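Local coordinates for protein phenol hydroxylase component phN (Pseudomonas stutzeri, PDB 3U52) that probably hydroxylates phenol as the diiron oxygenase subunit of a multicomponent bacterial phenol hydroxylase, at residues F196-V208 with A294-F307. Residues are numbered along the deposited sequence; the frame is centred on the assembly and turned at random.
Sequences FSFEYVLTNLLFV and AWEVYYEQNGGALF. With FE (Fe (III) ion), chain H.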
ATOM      1  N   PHE A 196      13.710   4.106 -29.533  1.00 21.16           N
ATOM      2  CA  PHE A 196      15.009   3.486 -29.607  1.00 21.26           C
ATOM      3  C   PHE A 196      16.095   4.266 -28.837  1.00 21.86           C
ATOM      4  O   PHE A 196      16.700   3.713 -27.917  1.00 23.06           O
ATOM      5  CB  PHE A 196      15.400   3.173 -31.050  1.00 20.00           C
ATOM      6  CG  PHE A 196      16.830   2.741 -31.194  1.00 20.93           C
ATOM      7  CD1 PHE A 196      17.220   1.469 -30.830  1.00 20.57           C
ATOM      8  CD2 PHE A 196      17.811   3.652 -31.626  1.00 20.63           C
ATOM      9  CE1 PHE A 196      18.558   1.085 -30.940  1.00 23.65           C
ATOM     10  CE2 PHE A 196      19.158   3.267 -31.706  1.00 21.30           C
ATOM     11  CZ  PHE A 196      19.523   1.996 -31.388  1.00 19.25           C
ATOM     12  N   SER A 197      16.318   5.541 -29.153  1.00 22.47           N
ATOM     13  CA  SER A 197      17.438   6.302 -28.577  1.00 23.74           C
ATOM     14  C   SER A 197      17.259   6.620 -27.079  1.00 25.09           C
ATOM     15  O   SER A 197      18.173   6.405 -26.273  1.00 25.53           O
ATOM     16  CB  SER A 197      17.700   7.587 -29.418  1.00 24.35           C
ATOM     17  OG  SER A 197      17.978   7.241 -30.782  1.00 24.87           O
ATOM     18  N   PHE A 198      16.082   7.093 -26.700  1.00 25.99           N
ATOM     19  CA  PHE A 198      15.766   7.519 -25.339  1.00 28.63           C
ATOM     20  C   PHE A 198      15.473   6.247 -24.527  1.00 29.67           C
ATOM     21  O   PHE A 198      16.204   5.919 -23.575  1.00 30.56           O
ATOM     22  CB  PHE A 198      14.506   8.396 -25.433  1.00 29.76           C
ATOM     23  CG  PHE A 198      14.354   9.492 -24.388  1.00 34.45           C
ATOM     24  CD1 PHE A 198      15.416  10.055 -23.723  1.00 37.00           C
ATOM     25  CD2 PHE A 198      13.085  10.038 -24.158  1.00 38.58           C
ATOM     26  CE1 PHE A 198      15.172  11.103 -22.772  1.00 39.24           C
ATOM     27  CE2 PHE A 198      12.870  11.104 -23.239  1.00 40.04           C
ATOM     28  CZ  PHE A 198      13.893  11.610 -22.553  1.00 35.61           C
ATOM     29  N   GLU A 199      14.432   5.508 -24.934  1.00 28.54           N
ATOM     30  CA  GLU A 199      13.874   4.400 -24.118  1.00 28.20           C
ATOM     31  C   GLU A 199      14.650   3.128 -24.135  1.00 27.96           C
ATOM     32  O   GLU A 199      14.380   2.268 -23.322  1.00 29.20           O
ATOM     33  CB  GLU A 199      12.458   4.021 -24.542  1.00 27.47           C
ATOM     34  CG  GLU A 199      11.439   5.105 -24.314  1.00 31.30           C
ATOM     35  CD  GLU A 199      11.015   5.173 -22.857  1.00 36.02           C
ATOM     36  OE1 GLU A 199       9.833   4.955 -22.559  1.00 34.63           O
ATOM     37  OE2 GLU A 199      11.883   5.433 -22.003  1.00 41.76           O
ATOM     38  N   TYR A 200      15.545   2.950 -25.091  1.00 26.84           N
ATOM     39  CA  TYR A 200      16.317   1.749 -25.130  1.00 26.31           C
ATOM     40  C   TYR A 200      17.796   2.026 -24.871  1.00 25.07           C
ATOM     41  O   TYR A 200      18.369   1.497 -23.918  1.00 24.62           O
ATOM     42  CB  TYR A 200      16.097   0.971 -26.436  1.00 28.12           C
ATOM     43  CG  TYR A 200      16.808  -0.345 -26.404  1.00 29.48           C
ATOM     44  CD1 TYR A 200      18.003  -0.526 -27.061  1.00 32.41           C
ATOM     45  CD2 TYR A 200      16.298  -1.402 -25.658  1.00 30.24           C
ATOM     46  CE1 TYR A 200      18.693  -1.761 -26.979  1.00 34.39           C
ATOM     47  CE2 TYR A 200      16.950  -2.596 -25.568  1.00 33.27           C
ATOM     48  CZ  TYR A 200      18.149  -2.787 -26.234  1.00 36.07           C
ATOM     49  OH  TYR A 200      18.788  -4.031 -26.150  1.00 38.17           O
ATOM     50  N   VAL A 201      18.420   2.828 -25.708  1.00 23.09           N
ATOM     51  CA  VAL A 201      19.828   3.089 -25.573  1.00 23.61           C
ATOM     52  C   VAL A 201      20.234   3.888 -24.298  1.00 24.45           C
ATOM     53  O   VAL A 201      21.179   3.491 -23.602  1.00 24.34           O
ATOM     54  CB  VAL A 201      20.408   3.741 -26.829  1.00 22.16           C
ATOM     55  CG1 VAL A 201      21.934   3.996 -26.643  1.00 21.75           C
ATOM     56  CG2 VAL A 201      20.188   2.810 -28.016  1.00 22.61           C
ATOM     57  N   LEU A 202      19.529   4.989 -24.005  1.00 24.02           N
ATOM     58  CA  LEU A 202      19.983   5.968 -23.006  1.00 24.47           C
ATOM     59  C   LEU A 202      19.156   5.938 -21.726  1.00 24.58           C
ATOM     60  O   LEU A 202      19.461   6.647 -20.765  1.00 24.08           O
ATOM     61  CB  LEU A 202      19.993   7.378 -23.625  1.00 23.14           C
ATOM     62  CG  LEU A 202      21.016   7.537 -24.779  1.00 24.89           C
ATOM     63  CD1 LEU A 202      20.886   8.902 -25.488  1.00 22.45           C
ATOM     64  CD2 LEU A 202      22.479   7.330 -24.290  1.00 20.87           C
ATOM     65  N   THR A 203      18.121   5.103 -21.720  1.00 25.86           N
ATOM     66  CA  THR A 203      17.171   4.979 -20.591  1.00 27.99           C
ATOM     67  C   THR A 203      17.774   4.848 -19.179  1.00 27.35           C
ATOM     68  O   THR A 203      17.395   5.560 -18.246  1.00 28.41           O
ATOM     69  CB  THR A 203      16.121   3.843 -20.833  1.00 27.55           C
ATOM     70  OG1 THR A 203      15.140   3.945 -19.811  1.00 30.78           O
ATOM     71  CG2 THR A 203      16.750   2.430 -20.810  1.00 28.43           C
ATOM     72  N   ASN A 204      18.725   3.954 -19.034  1.00 27.79           N
ATOM     73  CA  ASN A 204      19.384   3.721 -17.748  1.00 27.63           C
ATOM     74  C   ASN A 204      20.151   4.926 -17.203  1.00 26.90           C
ATOM     75  O   ASN A 204      20.330   5.055 -15.981  1.00 25.94           O
ATOM     76  CB  ASN A 204      20.323   2.513 -17.869  1.00 27.94           C
ATOM     77  CG  ASN A 204      19.570   1.164 -17.813  1.00 31.94           C
ATOM     78  OD1 ASN A 204      18.570   1.020 -17.097  1.00 34.14           O
ATOM     79  ND2 ASN A 204      20.055   0.191 -18.562  1.00 31.19           N
ATOM     80  N   LEU A 205      20.652   5.769 -18.098  1.00 26.00           N
ATOM     81  CA  LEU A 205      21.339   7.001 -17.668  1.00 28.53           C
ATOM     82  C   LEU A 205      20.430   8.030 -17.019  1.00 30.67           C
ATOM     83  O   LEU A 205      20.904   8.888 -16.268  1.00 31.75           O
ATOM     84  CB  LEU A 205      22.136   7.628 -18.814  1.00 28.02           C
ATOM     85  CG  LEU A 205      23.242   6.681 -19.283  1.00 27.36           C
ATOM     86  CD1 LEU A 205      23.667   6.849 -20.733  1.00 31.10           C
ATOM     87  CD2 LEU A 205      24.409   6.832 -18.363  1.00 26.93           C
ATOM     88  N   LEU A 206      19.136   7.967 -17.339  1.00 32.58           N
ATOM     89  CA  LEU A 206      18.130   8.830 -16.737  1.00 35.09           C
ATOM     90  C   LEU A 206      17.550   8.151 -15.494  1.00 35.93           C
ATOM     91  O   LEU A 206      17.564   8.718 -14.412  1.00 37.45           O
ATOM     92  CB  LEU A 206      17.018   9.131 -17.757  1.00 35.79           C
ATOM     93  CG  LEU A 206      16.174  10.442 -17.659  1.00 40.71           C
ATOM     94  CD1 LEU A 206      16.238  11.109 -16.277  1.00 41.23           C
ATOM     95  CD2 LEU A 206      16.533  11.475 -18.765  1.00 44.71           C
ATOM     96  N   PHE A 207      17.097   6.914 -15.657  1.00 35.98           N
ATOM     97  CA  PHE A 207      16.370   6.159 -14.635  1.00 36.22           C
ATOM     98  C   PHE A 207      17.214   5.763 -13.430  1.00 35.69           C
ATOM     99  O   PHE A 207      16.819   6.014 -12.287  1.00 34.84           O
ATOM    100  CB  PHE A 207      15.801   4.879 -15.283  1.00 36.67           C
ATOM    101  CG  PHE A 207      14.776   4.140 -14.440  1.00 38.11           C
ATOM    102  CD1 PHE A 207      15.173   3.146 -13.541  1.00 39.77           C
ATOM    103  CD2 PHE A 207      13.411   4.413 -14.588  1.00 39.42           C
ATOM    104  CE1 PHE A 207      14.221   2.472 -12.769  1.00 42.73           C
ATOM    105  CE2 PHE A 207      12.451   3.747 -13.824  1.00 41.10           C
ATOM    106  CZ  PHE A 207      12.851   2.776 -12.916  1.00 40.14           C
ATOM    107  N   VAL A 208      18.328   5.073 -13.674  1.00 34.93           N
ATOM    108  CA  VAL A 208      19.150   4.571 -12.563  1.00 34.68           C
ATOM    109  C   VAL A 208      19.635   5.689 -11.579  1.00 34.42           C
ATOM    110  O   VAL A 208      19.451   5.560 -10.364  1.00 34.74           O
ATOM    111  CB  VAL A 208      20.307   3.657 -13.038  1.00 34.48           C
ATOM    112  CG1 VAL A 208      20.992   3.031 -11.839  1.00 36.34           C
ATOM    113  CG2 VAL A 208      19.784   2.510 -13.997  1.00 32.95           C
ATOM    114  N   ALA A 294      28.669   5.672 -14.545  1.00 18.90           N
ATOM    115  CA  ALA A 294      27.384   5.428 -15.208  1.00 18.34           C
ATOM    116  C   ALA A 294      27.497   5.441 -16.740  1.00 18.37           C
ATOM    117  O   ALA A 294      26.969   4.552 -17.420  1.00 18.61           O
ATOM    118  CB  ALA A 294      26.334   6.468 -14.726  1.00 18.59           C
ATOM    119  N   TRP A 295      28.181   6.437 -17.298  1.00 19.11           N
ATOM    120  CA  TRP A 295      28.401   6.485 -18.748  1.00 20.20           C
ATOM    121  C   TRP A 295      29.139   5.245 -19.275  1.00 21.26           C
ATOM    122  O   TRP A 295      28.775   4.656 -20.317  1.00 20.19           O
ATOM    123  CB  TRP A 295      29.199   7.737 -19.180  1.00 18.40           C
ATOM    124  CG  TRP A 295      29.228   7.879 -20.658  1.00 18.54           C
ATOM    125  CD1 TRP A 295      30.295   7.579 -21.507  1.00 19.12           C
ATOM    126  CD2 TRP A 295      28.168   8.353 -21.515  1.00 21.45           C
ATOM    127  NE1 TRP A 295      29.932   7.836 -22.830  1.00 18.32           N
ATOM    128  CE2 TRP A 295      28.647   8.296 -22.861  1.00 19.50           C
ATOM    129  CE3 TRP A 295      26.843   8.805 -21.286  1.00 21.00           C
ATOM    130  CZ2 TRP A 295      27.852   8.697 -23.963  1.00 20.11           C
ATOM    131  CZ3 TRP A 295      26.043   9.174 -22.406  1.00 21.38           C
ATOM    132  CH2 TRP A 295      26.561   9.116 -23.714  1.00 17.39           C
ATOM    133  N   GLU A 296      30.210   4.893 -18.574  1.00 22.41           N
ATOM    134  CA  GLU A 296      31.034   3.768 -18.934  1.00 23.20           C
ATOM    135  C   GLU A 296      30.277   2.425 -18.942  1.00 23.41           C
ATOM    136  O   GLU A 296      30.455   1.586 -19.843  1.00 24.17           O
ATOM    137  CB  GLU A 296      32.178   3.736 -17.943  1.00 23.41           C
ATOM    138  CG  GLU A 296      33.351   2.920 -18.406  1.00 31.21           C
ATOM    139  CD  GLU A 296      34.597   3.175 -17.544  1.00 39.21           C
ATOM    140  OE1 GLU A 296      35.299   2.175 -17.260  1.00 44.75           O
ATOM    141  OE2 GLU A 296      34.845   4.349 -17.136  1.00 40.62           O
ATOM    142  N   VAL A 297      29.428   2.207 -17.951  1.00 22.72           N
ATOM    143  CA  VAL A 297      28.666   0.973 -17.889  1.00 23.45           C
ATOM    144  C   VAL A 297      27.473   0.994 -18.828  1.00 23.60           C
ATOM    145  O   VAL A 297      27.277   0.081 -19.622  1.00 24.62           O
ATOM    146  CB  VAL A 297      28.219   0.702 -16.426  1.00 24.41           C
ATOM    147  CG1 VAL A 297      27.285  -0.546 -16.338  1.00 26.12           C
ATOM    148  CG2 VAL A 297      29.475   0.549 -15.562  1.00 26.00           C
ATOM    149  N   TYR A 298      26.668   2.043 -18.758  1.00 22.18           N
ATOM    150  CA  TYR A 298      25.407   2.022 -19.465  1.00 22.57           C
ATOM    151  C   TYR A 298      25.543   2.361 -20.933  1.00 21.19           C
ATOM    152  O   TYR A 298      24.787   1.855 -21.742  1.00 21.64           O
ATOM    153  CB  TYR A 298      24.358   2.896 -18.767  1.00 22.56           C
ATOM    154  CG  TYR A 298      24.073   2.351 -17.403  1.00 26.15           C
ATOM    155  CD1 TYR A 298      24.446   3.047 -16.267  1.00 27.85           C
ATOM    156  CD2 TYR A 298      23.467   1.105 -17.251  1.00 26.25           C
ATOM    157  CE1 TYR A 298      24.201   2.521 -15.005  1.00 31.86           C
ATOM    158  CE2 TYR A 298      23.224   0.568 -16.007  1.00 31.20           C
ATOM    159  CZ  TYR A 298      23.591   1.275 -14.887  1.00 33.80           C
ATOM    160  OH  TYR A 298      23.345   0.740 -13.631  1.00 35.65           O
ATOM    161  N   TYR A 299      26.491   3.210 -21.287  1.00 20.18           N
ATOM    162  CA  TYR A 299      26.649   3.498 -22.684  1.00 20.03           C
ATOM    163  C   TYR A 299      27.846   2.775 -23.236  1.00 20.83           C
ATOM    164  O   TYR A 299      27.705   2.063 -24.232  1.00 21.23           O
ATOM    165  CB  TYR A 299      26.743   5.016 -23.020  1.00 19.82           C
ATOM    166  CG  TYR A 299      26.899   5.177 -24.518  1.00 20.58           C
ATOM    167  CD1 TYR A 299      28.165   5.372 -25.098  1.00 18.92           C
ATOM    168  CD2 TYR A 299      25.788   5.024 -25.370  1.00 20.17           C
ATOM    169  CE1 TYR A 299      28.321   5.420 -26.477  1.00 22.61           C
ATOM    170  CE2 TYR A 299      25.942   5.072 -26.740  1.00 21.55           C
ATOM    171  CZ  TYR A 299      27.195   5.253 -27.289  1.00 23.59           C
ATOM    172  OH  TYR A 299      27.291   5.346 -28.679  1.00 25.43           O
ATOM    173  N   GLU A 300      29.033   2.953 -22.675  1.00 20.29           N
ATOM    174  CA  GLU A 300      30.204   2.381 -23.374  1.00 21.77           C
ATOM    175  C   GLU A 300      30.130   0.826 -23.460  1.00 22.16           C
ATOM    176  O   GLU A 300      30.342   0.252 -24.523  1.00 23.24           O
ATOM    177  CB  GLU A 300      31.527   2.859 -22.770  1.00 21.25           C
ATOM    178  CG  GLU A 300      31.793   4.335 -23.063  1.00 23.90           C
ATOM    179  CD  GLU A 300      33.093   4.832 -22.465  1.00 31.13           C
ATOM    180  OE1 GLU A 300      33.100   5.930 -21.872  1.00 31.06           O
ATOM    181  OE2 GLU A 300      34.099   4.112 -22.575  1.00 32.41           O
ATOM    182  N   GLN A 301      29.762   0.165 -22.366  1.00 21.49           N
ATOM    183  CA  GLN A 301      29.681  -1.299 -22.361  1.00 22.16           C
ATOM    184  C   GLN A 301      28.410  -1.804 -22.995  1.00 22.31           C
ATOM    185  O   GLN A 301      28.452  -2.507 -24.020  1.00 22.29           O
ATOM    186  CB  GLN A 301      29.875  -1.831 -20.934  1.00 22.02           C
ATOM    187  CG  GLN A 301      31.334  -1.607 -20.463  1.00 26.50           C
ATOM    188  CD  GLN A 301      31.627  -1.996 -19.012  1.00 32.41           C
ATOM    189  OE1 GLN A 301      30.761  -2.509 -18.260  1.00 32.81           O
ATOM    190  NE2 GLN A 301      32.873  -1.745 -18.603  1.00 33.49           N
ATOM    191  N   ASN A 302      27.256  -1.460 -22.426  1.00 22.60           N
ATOM    192  CA  ASN A 302      25.981  -1.999 -22.938  1.00 23.80           C
ATOM    193  C   ASN A 302      25.664  -1.537 -24.374  1.00 23.86           C
ATOM    194  O   ASN A 302      25.293  -2.335 -25.232  1.00 24.34           O
ATOM    195  CB  ASN A 302      24.827  -1.657 -21.985  1.00 24.26           C
ATOM    196  CG  ASN A 302      24.960  -2.310 -20.606  1.00 25.91           C
ATOM    197  OD1 ASN A 302      25.849  -3.125 -20.358  1.00 29.96           O
ATOM    198  ND2 ASN A 302      24.076  -1.936 -19.698  1.00 25.91           N
ATOM    199  N   GLY A 303      25.844  -0.246 -24.628  1.00 24.38           N
ATOM    200  CA  GLY A 303      25.627   0.393 -25.939  1.00 23.63           C
ATOM    201  C   GLY A 303      26.611  -0.156 -26.963  1.00 24.12           C
ATOM    202  O   GLY A 303      26.240  -0.376 -28.109  1.00 24.03           O
ATOM    203  N   GLY A 304      27.866  -0.388 -26.569  1.00 24.41           N
ATOM    204  CA  GLY A 304      28.843  -0.995 -27.488  1.00 24.69           C
ATOM    205  C   GLY A 304      28.399  -2.350 -28.015  1.00 25.29           C
ATOM    206  O   GLY A 304      28.583  -2.659 -29.191  1.00 24.94           O
ATOM    207  N   ALA A 305      27.807  -3.155 -27.135  1.00 25.03           N
ATOM    208  CA  ALA A 305      27.301  -4.467 -27.513  1.00 26.34           C
ATOM    209  C   ALA A 305      26.085  -4.284 -28.437  1.00 27.42           C
ATOM    210  O   ALA A 305      25.989  -4.935 -29.469  1.00 27.50           O
ATOM    211  CB  ALA A 305      26.943  -5.286 -26.291  1.00 26.90           C
ATOM    212  N   LEU A 306      25.162  -3.395 -28.091  1.00 27.41           N
ATOM    213  CA  LEU A 306      24.034  -3.122 -28.996  1.00 28.06           C
ATOM    214  C   LEU A 306      24.491  -2.681 -30.392  1.00 28.07           C
ATOM    215  O   LEU A 306      23.931  -3.116 -31.382  1.00 27.98           O
ATOM    216  CB  LEU A 306      23.091  -2.054 -28.416  1.00 29.06           C
ATOM    217  CG  LEU A 306      22.061  -1.562 -29.468  1.00 30.68           C
ATOM    218  CD1 LEU A 306      20.996  -2.631 -29.701  1.00 33.08           C
ATOM    219  CD2 LEU A 306      21.465  -0.257 -29.000  1.00 33.59           C
ATOM    220  N   PHE A 307      25.458  -1.778 -30.472  1.00 28.16           N
ATOM    221  CA  PHE A 307      25.912  -1.309 -31.788  1.00 29.09           C
ATOM    222  C   PHE A 307      26.684  -2.364 -32.573  1.00 30.22           C
ATOM    223  O   PHE A 307      26.655  -2.342 -33.794  1.00 30.19           O
ATOM    224  CB  PHE A 307      26.594   0.090 -31.732  1.00 29.54           C
ATOM    225  CG  PHE A 307      25.598   1.211 -31.696  1.00 29.30           C
ATOM    226  CD1 PHE A 307      25.236   1.818 -30.501  1.00 30.83           C
ATOM    227  CD2 PHE A 307      24.936   1.591 -32.852  1.00 29.55           C
ATOM    228  CE1 PHE A 307      24.242   2.831 -30.479  1.00 28.29           C
ATOM    229  CE2 PHE A 307      23.948   2.584 -32.821  1.00 28.44           C
ATOM    230  CZ  PHE A 307      23.588   3.171 -31.644  1.00 24.65           C
TER
HETATM  231 FE    FE H 513       9.209   4.561 -20.544  1.00 34.65          FE
HETATM  232  O   HOH W   1      23.214   1.723 -24.070  1.00 37.32           O
HETATM  233  O   HOH W   2      22.267   0.260 -20.431  1.00 35.41           O
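Leu306 pushes its branched end into a hollow made by Phe196, Tyr200 and Val201. Its CD2 lies 3.5 Å from Val201 CG2, a tight fit. The same methyl is 3.7 Å from Phe196 CE1. Its CD1 meets the edge of the Tyr200 ring, close to the ring plane. The other methyl of Val201, CG1, reaches the edge of the Tyr299 ring. Next to it, Gly303 presents no side chain, and its CA comes within 6.4 Å of Val201 CA. Farther along, Leu205 fills the hollow between Ala294, Trp295 and Tyr298. Its two methyls part there: CD1 sits 3.7 Å from Trp295 CZ3, while CD2 rests by the carbonyl and CB of Ala294. Segments 196-208 and 294-307 run nearly antiparallel, at 162°, and their axes come within 8.7 Å. Helix 187-216 carries an iron ligand in the four-helix diiron bundle of this hydroxylase family, and helix 291-310 packs on it from outside that bundle. On a different side of the former, Glu199 binds iron together with Glu233 and His236. Tyr298 is another bump of helix 291-310. Its CG is anti to the carbonyl carbon (chi1 -63°), which lays the ring against Asn204 and Val208, both on one side of it. Asn204 CB approaches Tyr298 CD2 to 3.5 Å, and the amide plane is turned 50° from the ring. An alanine in place of Tyr298 would remove the ring and is likely to open a gap beside Asn204 CB and Val208. Two waters bridge the polar atoms here. One donates to both Val201 O and Tyr298 O. The other accepts from Asn204 ND2 and Asn302 ND2 and donates to Tyr298 O. Behind this seam, Trp295 NE1 hydrogen-bonds to Asn325 OD1, and Tyr299 OH hydrogen-bonds with Gln321 OE1.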